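PDB 3ZED: Rna-directed RNA polymerase from Infectious pancreatic necrosis virus, which probably catalyses RNA-templated synthesis of viral RNA from ribonucleoside triphosphates, probably occurs both free and covalently attached to the genome, and interacts with the capsid protein VP3. Local coordinates for residues 486-491 / 507-513; 200-205 / 481-485; 394-399 / 496-500; 406-410 / 467-471. All coordinates share one frame. Residues are numbered along the deposited sequence.

Interaction 1 (486-491 / 507-513). With K (potassium ion), chain K.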
# COMPACT_ATOMS: atom_id res chain seq x y z
N ILE B 486 14.82 8.13 -3.37
CA ILE B 486 15.39 9.19 -4.20
C ILE B 486 15.59 10.46 -3.34
O ILE B 486 16.67 11.06 -3.38
CB ILE B 486 14.53 9.46 -5.47
CG1 ILE B 486 14.59 8.25 -6.43
CG2 ILE B 486 14.93 10.79 -6.16
CD1 ILE B 486 13.60 8.26 -7.63
N VAL B 487 14.55 10.85 -2.56
CA VAL B 487 14.61 12.02 -1.68
C VAL B 487 15.75 11.83 -0.64
O VAL B 487 16.56 12.73 -0.46
CB VAL B 487 13.22 12.32 -1.03
CG1 VAL B 487 13.32 13.41 0.05
CG2 VAL B 487 12.18 12.71 -2.08
N VAL B 488 15.84 10.63 -0.03
CA VAL B 488 16.85 10.30 0.99
C VAL B 488 18.26 10.29 0.36
O VAL B 488 19.16 10.89 0.93
CB VAL B 488 16.53 8.98 1.76
CG1 VAL B 488 17.70 8.52 2.62
CG2 VAL B 488 15.28 9.15 2.61
N ALA B 489 18.43 9.66 -0.83
CA ALA B 489 19.71 9.64 -1.54
C ALA B 489 20.21 11.07 -1.83
O ALA B 489 21.41 11.34 -1.71
CB ALA B 489 19.58 8.86 -2.84
N GLU B 490 19.29 11.98 -2.20
CA GLU B 490 19.61 13.38 -2.49
C GLU B 490 19.94 14.14 -1.21
O GLU B 490 20.80 15.01 -1.24
CB GLU B 490 18.47 14.06 -3.28
CG GLU B 490 18.43 13.64 -4.74
CD GLU B 490 19.65 14.00 -5.56
OE1 GLU B 490 20.21 15.11 -5.38
OE2 GLU B 490 20.05 13.16 -6.40
N TRP B 491 19.32 13.78 -0.07
CA TRP B 491 19.62 14.37 1.24
C TRP B 491 21.05 13.99 1.63
O TRP B 491 21.83 14.88 1.98
CB TRP B 491 18.59 13.90 2.28
CG TRP B 491 18.96 14.10 3.72
CD1 TRP B 491 18.94 15.27 4.42
CD2 TRP B 491 19.28 13.07 4.67
NE1 TRP B 491 19.25 15.04 5.74
CE2 TRP B 491 19.46 13.70 5.92
CE3 TRP B 491 19.42 11.67 4.58
CZ2 TRP B 491 19.82 12.97 7.08
CZ3 TRP B 491 19.76 10.95 5.72
CH2 TRP B 491 19.96 11.60 6.95
N LEU B 507 15.32 20.08 -2.22
CA LEU B 507 15.31 18.73 -2.77
C LEU B 507 13.97 18.46 -3.48
O LEU B 507 13.92 17.57 -4.32
CB LEU B 507 15.61 17.65 -1.71
CG LEU B 507 16.95 17.78 -0.95
CD1 LEU B 507 16.99 16.87 0.27
CD2 LEU B 507 18.15 17.55 -1.82
N GLU B 508 12.92 19.26 -3.20
CA GLU B 508 11.64 19.11 -3.90
C GLU B 508 11.83 19.32 -5.40
O GLU B 508 11.47 18.45 -6.19
CB GLU B 508 10.60 20.10 -3.37
CG GLU B 508 9.89 19.72 -2.08
CD GLU B 508 8.66 20.58 -1.85
OE1 GLU B 508 8.76 21.83 -1.96
OE2 GLU B 508 7.57 20.01 -1.66
N GLU B 509 12.46 20.46 -5.78
CA GLU B 509 12.75 20.80 -7.16
C GLU B 509 13.79 19.87 -7.76
O GLU B 509 13.66 19.49 -8.92
CB GLU B 509 13.19 22.27 -7.27
CG GLU B 509 13.53 22.71 -8.69
CD GLU B 509 13.88 24.18 -8.87
OE1 GLU B 509 14.10 24.89 -7.86
OE2 GLU B 509 13.94 24.61 -10.04
N LYS B 510 14.83 19.51 -6.99
CA LYS B 510 15.89 18.63 -7.49
C LYS B 510 15.31 17.23 -7.87
O LYS B 510 15.72 16.68 -8.88
CB LYS B 510 17.03 18.51 -6.44
CG LYS B 510 18.19 17.55 -6.77
CD LYS B 510 19.14 18.08 -7.82
CE LYS B 510 20.15 17.04 -8.29
NZ LYS B 510 21.35 17.04 -7.41
N THR B 511 14.33 16.70 -7.10
CA THR B 511 13.78 15.36 -7.31
C THR B 511 12.43 15.31 -8.08
O THR B 511 12.02 14.24 -8.53
CB THR B 511 13.58 14.65 -5.95
OG1 THR B 511 12.63 15.38 -5.16
CG2 THR B 511 14.89 14.47 -5.17
N GLY B 512 11.71 16.44 -8.15
CA GLY B 512 10.38 16.51 -8.75
C GLY B 512 9.34 15.89 -7.83
O GLY B 512 8.20 15.65 -8.24
N ILE B 513 9.74 15.61 -6.55
CA ILE B 513 8.91 14.96 -5.54
C ILE B 513 8.60 15.96 -4.44
O ILE B 513 9.50 16.48 -3.79
CB ILE B 513 9.60 13.66 -5.01
CG1 ILE B 513 9.85 12.65 -6.15
CG2 ILE B 513 8.74 12.99 -3.91
CD1 ILE B 513 10.97 11.60 -5.89
K K K . 5.74 16.55 -7.97
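Methyl groups make up the centre of this contact, where helix 476-493 crosses the short helix 507-511 with segment axes 10.1 Å apart at 117°. Val487 CG2 lies 3.9 Å from Ile513 CG2, and Ile486 CG2 is 3.8 Å from Thr511 CG2 and 4.1 Å from Ile513 CD1. One turn further along helix 476-493, Leu507 packs against the backbone of Glu490 and Trp491: its CD1 is 3.8 Å from Trp491 CA, and its CD2 is 3.7 Å from Glu490 O. The other side of helix 476-493 faces the palm sheet, with Val488 on Val383 and Ile385, so the helix is a middle layer between sheet and helix 507-511.

Thr511 closes its own helix. Thr511 OG1 donates to Leu507 O (2.7 Å) and accepts from Ile513 N (3.2 Å), an ST turn. This satisfies the hydroxyl within its segment while CG2 meets Ile486 and Glu490. Gly512 then takes positive phi (75°), and Gly512 O binds the potassium ion at 2.6 Å.

At the polar edge, Glu490 OE1 forms a salt bridge with Lys510 NZ (3.0 Å), while Glu490 OE2 is hydrogen-bonded to Tyr192. The buried carboxylate thus has a partner for each oxygen, and the single salt bridge borders a contact that otherwise rests on aliphatic packing.

Interaction 2 (200-205 / 481-485). With K (potassium ion), chain L.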
# COMPACT_ATOMS: atom_id res chain seq x y z
N LEU B 200 20.71 1.68 -4.76
CA LEU B 200 20.15 2.38 -3.61
C LEU B 200 19.11 1.49 -2.95
O LEU B 200 19.13 1.31 -1.73
CB LEU B 200 19.53 3.73 -4.00
CG LEU B 200 20.46 4.83 -4.52
CD1 LEU B 200 19.65 5.94 -5.18
CD2 LEU B 200 21.33 5.42 -3.40
N LEU B 201 18.23 0.86 -3.77
CA LEU B 201 17.18 -0.04 -3.30
C LEU B 201 17.75 -1.28 -2.65
O LEU B 201 17.09 -1.85 -1.80
CB LEU B 201 16.20 -0.41 -4.43
CG LEU B 201 15.31 0.72 -4.94
CD1 LEU B 201 14.75 0.40 -6.30
CD2 LEU B 201 14.21 1.08 -3.91
N GLU B 202 18.98 -1.69 -3.00
CA GLU B 202 19.60 -2.85 -2.34
C GLU B 202 19.77 -2.56 -0.85
O GLU B 202 19.70 -3.47 -0.03
CB GLU B 202 20.95 -3.17 -2.98
CG GLU B 202 20.86 -3.94 -4.28
CD GLU B 202 22.20 -4.24 -4.94
OE1 GLU B 202 23.24 -3.75 -4.45
OE2 GLU B 202 22.21 -4.98 -5.95
N GLN B 203 19.93 -1.27 -0.50
CA GLN B 203 20.09 -0.77 0.85
C GLN B 203 18.75 -0.37 1.51
O GLN B 203 18.52 -0.76 2.66
CB GLN B 203 21.06 0.44 0.88
CG GLN B 203 22.44 0.21 0.26
CD GLN B 203 23.12 -1.05 0.78
OE1 GLN B 203 23.09 -1.36 1.99
NE2 GLN B 203 23.71 -1.82 -0.14
N THR B 204 17.90 0.44 0.82
CA THR B 204 16.63 0.98 1.37
C THR B 204 15.49 -0.02 1.27
O THR B 204 14.53 0.08 2.04
CB THR B 204 16.27 2.28 0.68
OG1 THR B 204 15.91 1.98 -0.68
CG2 THR B 204 17.41 3.30 0.70
N LEU B 205 15.56 -0.96 0.32
CA LEU B 205 14.54 -2.01 0.18
C LEU B 205 15.23 -3.35 -0.12
O LEU B 205 15.12 -3.85 -1.24
CB LEU B 205 13.46 -1.67 -0.86
CG LEU B 205 12.20 -2.56 -0.83
CD1 LEU B 205 11.21 -2.11 0.22
CD2 LEU B 205 11.54 -2.56 -2.16
N HIS B 481 7.94 3.90 -1.94
CA HIS B 481 9.20 3.61 -1.25
C HIS B 481 10.41 4.02 -2.12
O HIS B 481 11.40 4.54 -1.60
CB HIS B 481 9.27 2.13 -0.86
CG HIS B 481 10.29 1.81 0.20
ND1 HIS B 481 9.93 1.74 1.55
CD2 HIS B 481 11.60 1.51 0.07
CE1 HIS B 481 11.04 1.38 2.19
NE2 HIS B 481 12.07 1.26 1.35
N LEU B 482 10.32 3.81 -3.45
CA LEU B 482 11.37 4.21 -4.39
C LEU B 482 11.51 5.76 -4.42
O LEU B 482 12.63 6.29 -4.40
CB LEU B 482 11.11 3.62 -5.78
CG LEU B 482 11.93 4.15 -6.99
CD1 LEU B 482 13.43 4.16 -6.69
CD2 LEU B 482 11.77 3.22 -8.14
N MET B 483 10.38 6.47 -4.46
CA MET B 483 10.39 7.94 -4.46
C MET B 483 11.03 8.49 -3.18
O MET B 483 11.87 9.39 -3.27
CB MET B 483 8.99 8.51 -4.68
CG MET B 483 8.50 8.26 -6.09
SD MET B 483 6.98 9.14 -6.49
CE MET B 483 5.79 8.24 -5.49
N SER B 484 10.72 7.89 -2.01
CA SER B 484 11.34 8.30 -0.74
C SER B 484 12.84 8.00 -0.75
O SER B 484 13.61 8.80 -0.22
CB SER B 484 10.68 7.61 0.44
OG SER B 484 9.35 8.08 0.58
N THR B 485 13.25 6.88 -1.38
CA THR B 485 14.65 6.48 -1.55
C THR B 485 15.44 7.57 -2.31
O THR B 485 16.57 7.89 -1.94
CB THR B 485 14.71 5.10 -2.25
OG1 THR B 485 14.23 4.13 -1.32
CG2 THR B 485 16.12 4.72 -2.73
K K L . 24.66 -3.21 3.28
O HOH W 1 23.78 -3.97 5.77
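Both ring nitrogens of the buried His481 are engaged: NE2 donates to Thr204 O at 2.8 Å (N-H...O angle 162°), and ND1 pairs with the backbone N of Ala387. An acceptor ND1 and a donor NE2 fit the neutral NE2-H tautomer. The carbonyl that ends helix 194-204 is thereby satisfied by a side chain. Thr485 OG1 donates to His481 O in its own helix (2.9 Å) and is hydrogen-bonded to Thr204 OG1 at 2.8 Å. Ser484 OG bonds to Ala387 O, so two side chains of helix 476-493 hold the turn between strands 382-386 and 389-394, which matches the motif C hairpin of the polymerase palm. Apolar groups fill the rest of the 107° crossing. Leu205 CD1 makes a CH-pi contact, 3.8 Å from the His481 ring centroid and 18° off its normal, while Leu201 CD1 meets Leu482 CD1 at 4.0 Å. Gln203, which does not touch 481-485, binds potassium through OE1 at 2.8 Å with water 1 (also 2.8 Å), Thr698, Ser701, Pro702 and Lys704.

Interaction 3 (394-399 / 496-500)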
# COMPACT_ATOMS: atom_id res chain seq x y z
N GLN B 394 18.56 13.70 13.25
CA GLN B 394 19.77 14.53 13.13
C GLN B 394 19.63 15.75 14.03
O GLN B 394 18.51 16.19 14.28
CB GLN B 394 20.11 14.92 11.68
CG GLN B 394 19.31 16.06 11.06
CD GLN B 394 19.80 16.30 9.65
OE1 GLN B 394 19.30 15.71 8.71
NE2 GLN B 394 20.82 17.13 9.49
N ASP B 395 20.78 16.24 14.55
CA ASP B 395 20.91 17.41 15.43
C ASP B 395 19.97 17.31 16.66
O ASP B 395 19.22 18.25 16.97
CB ASP B 395 20.65 18.71 14.63
CG ASP B 395 21.53 18.87 13.41
OD1 ASP B 395 22.76 18.73 13.54
OD2 ASP B 395 20.98 19.15 12.32
N ASN B 396 20.03 16.15 17.36
CA ASN B 396 19.23 15.83 18.55
C ASN B 396 17.72 16.11 18.30
O ASN B 396 17.00 16.56 19.21
CB ASN B 396 19.75 16.61 19.78
CG ASN B 396 19.21 16.09 21.09
OD1 ASN B 396 19.00 14.89 21.28
ND2 ASN B 396 18.93 17.00 22.01
N THR B 397 17.25 15.85 17.07
CA THR B 397 15.87 16.10 16.67
C THR B 397 15.35 14.94 15.80
O THR B 397 16.08 14.40 14.98
CB THR B 397 15.75 17.46 15.93
OG1 THR B 397 16.50 18.48 16.59
CG2 THR B 397 14.31 17.93 15.77
N TRP B 398 14.08 14.58 15.99
CA TRP B 398 13.37 13.55 15.23
C TRP B 398 12.43 14.25 14.24
O TRP B 398 11.60 15.09 14.64
CB TRP B 398 12.59 12.61 16.18
CG TRP B 398 11.76 11.58 15.47
CD1 TRP B 398 10.43 11.67 15.17
CD2 TRP B 398 12.19 10.29 14.99
NE1 TRP B 398 10.00 10.51 14.56
CE2 TRP B 398 11.05 9.64 14.45
CE3 TRP B 398 13.41 9.60 15.00
CZ2 TRP B 398 11.11 8.34 13.93
CZ3 TRP B 398 13.48 8.32 14.45
CH2 TRP B 398 12.33 7.70 13.93
N TYR B 399 12.59 13.93 12.95
CA TYR B 399 11.76 14.51 11.90
C TYR B 399 10.95 13.45 11.19
O TYR B 399 11.48 12.42 10.79
CB TYR B 399 12.60 15.27 10.86
CG TYR B 399 13.44 16.38 11.44
CD1 TYR B 399 12.93 17.67 11.57
CD2 TYR B 399 14.76 16.15 11.82
CE1 TYR B 399 13.72 18.70 12.09
CE2 TYR B 399 15.56 17.18 12.33
CZ TYR B 399 15.03 18.45 12.46
OH TYR B 399 15.80 19.46 12.99
N LYS B 496 23.55 15.87 4.00
CA LYS B 496 22.52 15.72 5.02
C LYS B 496 22.06 17.10 5.60
O LYS B 496 22.14 17.31 6.83
CB LYS B 496 22.96 14.73 6.13
CG LYS B 496 23.22 13.32 5.61
CD LYS B 496 23.55 12.32 6.70
CE LYS B 496 25.01 12.27 7.07
NZ LYS B 496 25.24 11.32 8.19
N PRO B 497 21.55 18.05 4.76
CA PRO B 497 21.05 19.32 5.32
C PRO B 497 19.86 19.08 6.25
O PRO B 497 19.05 18.18 6.00
CB PRO B 497 20.62 20.12 4.08
CG PRO B 497 20.33 19.07 3.04
CD PRO B 497 21.32 17.99 3.30
N ASN B 498 19.78 19.87 7.33
CA ASN B 498 18.71 19.75 8.31
C ASN B 498 17.34 19.89 7.62
O ASN B 498 17.16 20.81 6.83
CB ASN B 498 18.89 20.78 9.43
CG ASN B 498 17.86 20.64 10.51
OD1 ASN B 498 16.70 21.05 10.35
ND2 ASN B 498 18.24 19.99 11.60
N PRO B 499 16.37 19.00 7.91
CA PRO B 499 15.06 19.09 7.25
C PRO B 499 14.33 20.45 7.35
O PRO B 499 13.47 20.70 6.50
CB PRO B 499 14.25 17.98 7.94
CG PRO B 499 15.28 16.96 8.26
CD PRO B 499 16.43 17.80 8.77
N MET B 500 14.69 21.33 8.32
CA MET B 500 14.02 22.63 8.48
C MET B 500 14.65 23.76 7.65
O MET B 500 14.17 24.90 7.70
CB MET B 500 14.00 23.08 9.96
CG MET B 500 13.22 22.17 10.90
SD MET B 500 11.61 21.53 10.34
CE MET B 500 10.68 23.01 10.10
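Asn498 uses both protons of its amide on the opposing segment: ND2 donates to Tyr399 OH at 2.9 Å (153° at the hydrogen) and to Asp395 OD2 at 3.0 Å (167°). The target is a beta-hairpin of palm strands 389-394 and 397-403 with a two-residue loop. Asp395 (phi/psi 53/50°) and Asn396 (50/36°) take left-handed helical angles, and Gln394 N bonds to Thr397 O at 3.1 Å. The later of these strands probably corresponds, by sequence and topology, to motif A of the palm.

A third bond runs from the side chain of Gln394, whose NE2 reaches Lys496 O at 3.0 Å with a nearly straight 169° angle; its OE1 has a weak hydrogen bond from Trp491 NE1. The loop has its own bracing: Asn498 OD1 accepts from Met500 N (2.9 Å, 164°), an Asx turn, consistent with holding the amide so that ND2 faces the hairpin. Thr397 OG1 donates to Asp395 O at 2.8 Å within the hairpin turn.

Beyond the polar groups, packing gathers on Tyr399. Pro499 CG sits over one face of its ring, 3.9 Å from the centroid and 20° off the normal, a CH-pi contact. Met500 CG touches Tyr399 CE1 at 3.7 Å, and Met500 SD completes a Met-aromatic contact 5.1 Å from the Tyr399 ring centroid, obliquely at 72° to the normal.

Interaction 4 (406-410 / 467-471). With K (potassium ion), chain K.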
# COMPACT_ATOMS: atom_id res chain seq x y z
N GLY B 406 1.71 11.51 -1.92
CA GLY B 406 2.71 10.60 -2.49
C GLY B 406 2.55 10.13 -3.93
O GLY B 406 3.37 10.48 -4.79
N GLU B 407 1.52 9.31 -4.17
CA GLU B 407 1.12 8.67 -5.43
C GLU B 407 1.15 9.62 -6.65
O GLU B 407 1.53 9.20 -7.74
CB GLU B 407 -0.29 8.06 -5.29
CG GLU B 407 -0.35 6.80 -4.43
CD GLU B 407 -0.61 7.00 -2.94
OE1 GLU B 407 -0.17 8.02 -2.37
OE2 GLU B 407 -1.25 6.11 -2.33
N ALA B 408 0.76 10.90 -6.46
CA ALA B 408 0.70 11.92 -7.52
C ALA B 408 2.08 12.29 -8.07
O ALA B 408 2.16 12.82 -9.19
CB ALA B 408 -0.01 13.18 -7.00
N ASN B 409 3.16 12.02 -7.31
CA ASN B 409 4.56 12.31 -7.70
C ASN B 409 5.16 11.20 -8.60
O ASN B 409 6.25 11.36 -9.16
CB ASN B 409 5.44 12.47 -6.47
CG ASN B 409 5.08 13.64 -5.59
OD1 ASN B 409 5.45 14.78 -5.84
ND2 ASN B 409 4.38 13.38 -4.52
N CYS B 410 4.46 10.07 -8.69
CA CYS B 410 4.95 8.91 -9.44
C CYS B 410 4.82 9.08 -10.95
O CYS B 410 3.77 9.47 -11.45
CB CYS B 410 4.24 7.65 -8.96
SG CYS B 410 5.06 6.12 -9.45
N TYR B 467 -3.40 11.39 -12.69
CA TYR B 467 -2.08 12.04 -12.56
C TYR B 467 -1.30 11.27 -11.45
O TYR B 467 -1.76 11.19 -10.31
CB TYR B 467 -2.22 13.54 -12.28
CG TYR B 467 -2.82 14.31 -13.45
CD1 TYR B 467 -4.21 14.46 -13.57
CD2 TYR B 467 -2.02 14.85 -14.44
CE1 TYR B 467 -4.77 15.17 -14.63
CE2 TYR B 467 -2.57 15.57 -15.51
CZ TYR B 467 -3.96 15.72 -15.61
OH TYR B 467 -4.54 16.42 -16.66
N GLY B 468 -0.19 10.65 -11.85
CA GLY B 468 0.62 9.82 -10.96
C GLY B 468 0.12 8.38 -10.92
O GLY B 468 -0.63 7.97 -11.81
N GLN B 469 0.53 7.61 -9.88
CA GLN B 469 0.11 6.21 -9.77
C GLN B 469 -1.24 6.13 -9.07
O GLN B 469 -1.54 6.93 -8.18
CB GLN B 469 1.16 5.33 -9.07
CG GLN B 469 1.34 5.60 -7.58
CD GLN B 469 2.04 4.48 -6.84
OE1 GLN B 469 2.01 3.30 -7.24
NE2 GLN B 469 2.70 4.83 -5.75
N GLY B 470 -2.03 5.16 -9.48
CA GLY B 470 -3.34 4.96 -8.89
C GLY B 470 -3.20 4.37 -7.50
O GLY B 470 -2.71 3.25 -7.36
N SER B 471 -3.63 5.13 -6.48
CA SER B 471 -3.59 4.74 -5.06
C SER B 471 -4.40 3.48 -4.81
O SER B 471 -5.60 3.43 -5.06
CB SER B 471 -4.10 5.87 -4.18
OG SER B 471 -3.88 5.58 -2.81
K K K . 5.74 16.55 -7.97
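Tyr467 meets the opposing loop through its backbone, with Tyr467 O 3.8 Å from Ala408 CA, while its side chain leads away to helix 164-179. Gly468 follows at phi/psi 87/-162°, its CA 4.0 Å from that of Ala408; a CB would lie 2.4 Å from Glu407 O, so only glycine fits. Its CA-H groups approach Cys410 O (3.2 Å, 160° at H) and Glu407 O (3.4 Å, 129°). Gln469 N donates to Glu407 O at 2.8 Å (154°), the same carbonyl that Cys410 N reaches at 3.2 Å to form the 3-10 turn 407-409. Asn409 of that turn binds potassium through OD1 (2.8 Å) and bonds Gly406 O through ND2 (3.1 Å). By sequence and position, the turn after strand 397-403 probably corresponds to the end of palm motif A, and 467-471 to the glycine-rich start of motif B. Gln469 CG packs 3.8 Å from Cys410 CB, and its OE1 bonds to Asn479. Ser471 OG donates to Glu407 OE2 at 2.7 Å.

Helix 476-493 organises the set: interaction 2 uses its residues 481-485 and interaction 1 its next turns, 486-491, with centres 12 Å apart. Interaction 2 spans the longest sequence gap, and interaction 4 nests within its loop and that of interaction 3, whose segments alternate with those of interaction 1. Interactions 1 and 4, centres 16 Å apart, share one potassium ion through Gly512 O and Asn409 OD1. Met483 SD lies 3.5 Å from Cys410 N, linking interactions 2 and 4. Interactions 1 and 2 pack helix 476-493 against helices 507-511 and 194-204, interaction 3 seats the following loop on the sheet's hairpin, and interaction 4 joins loops probably belonging to motifs A and B.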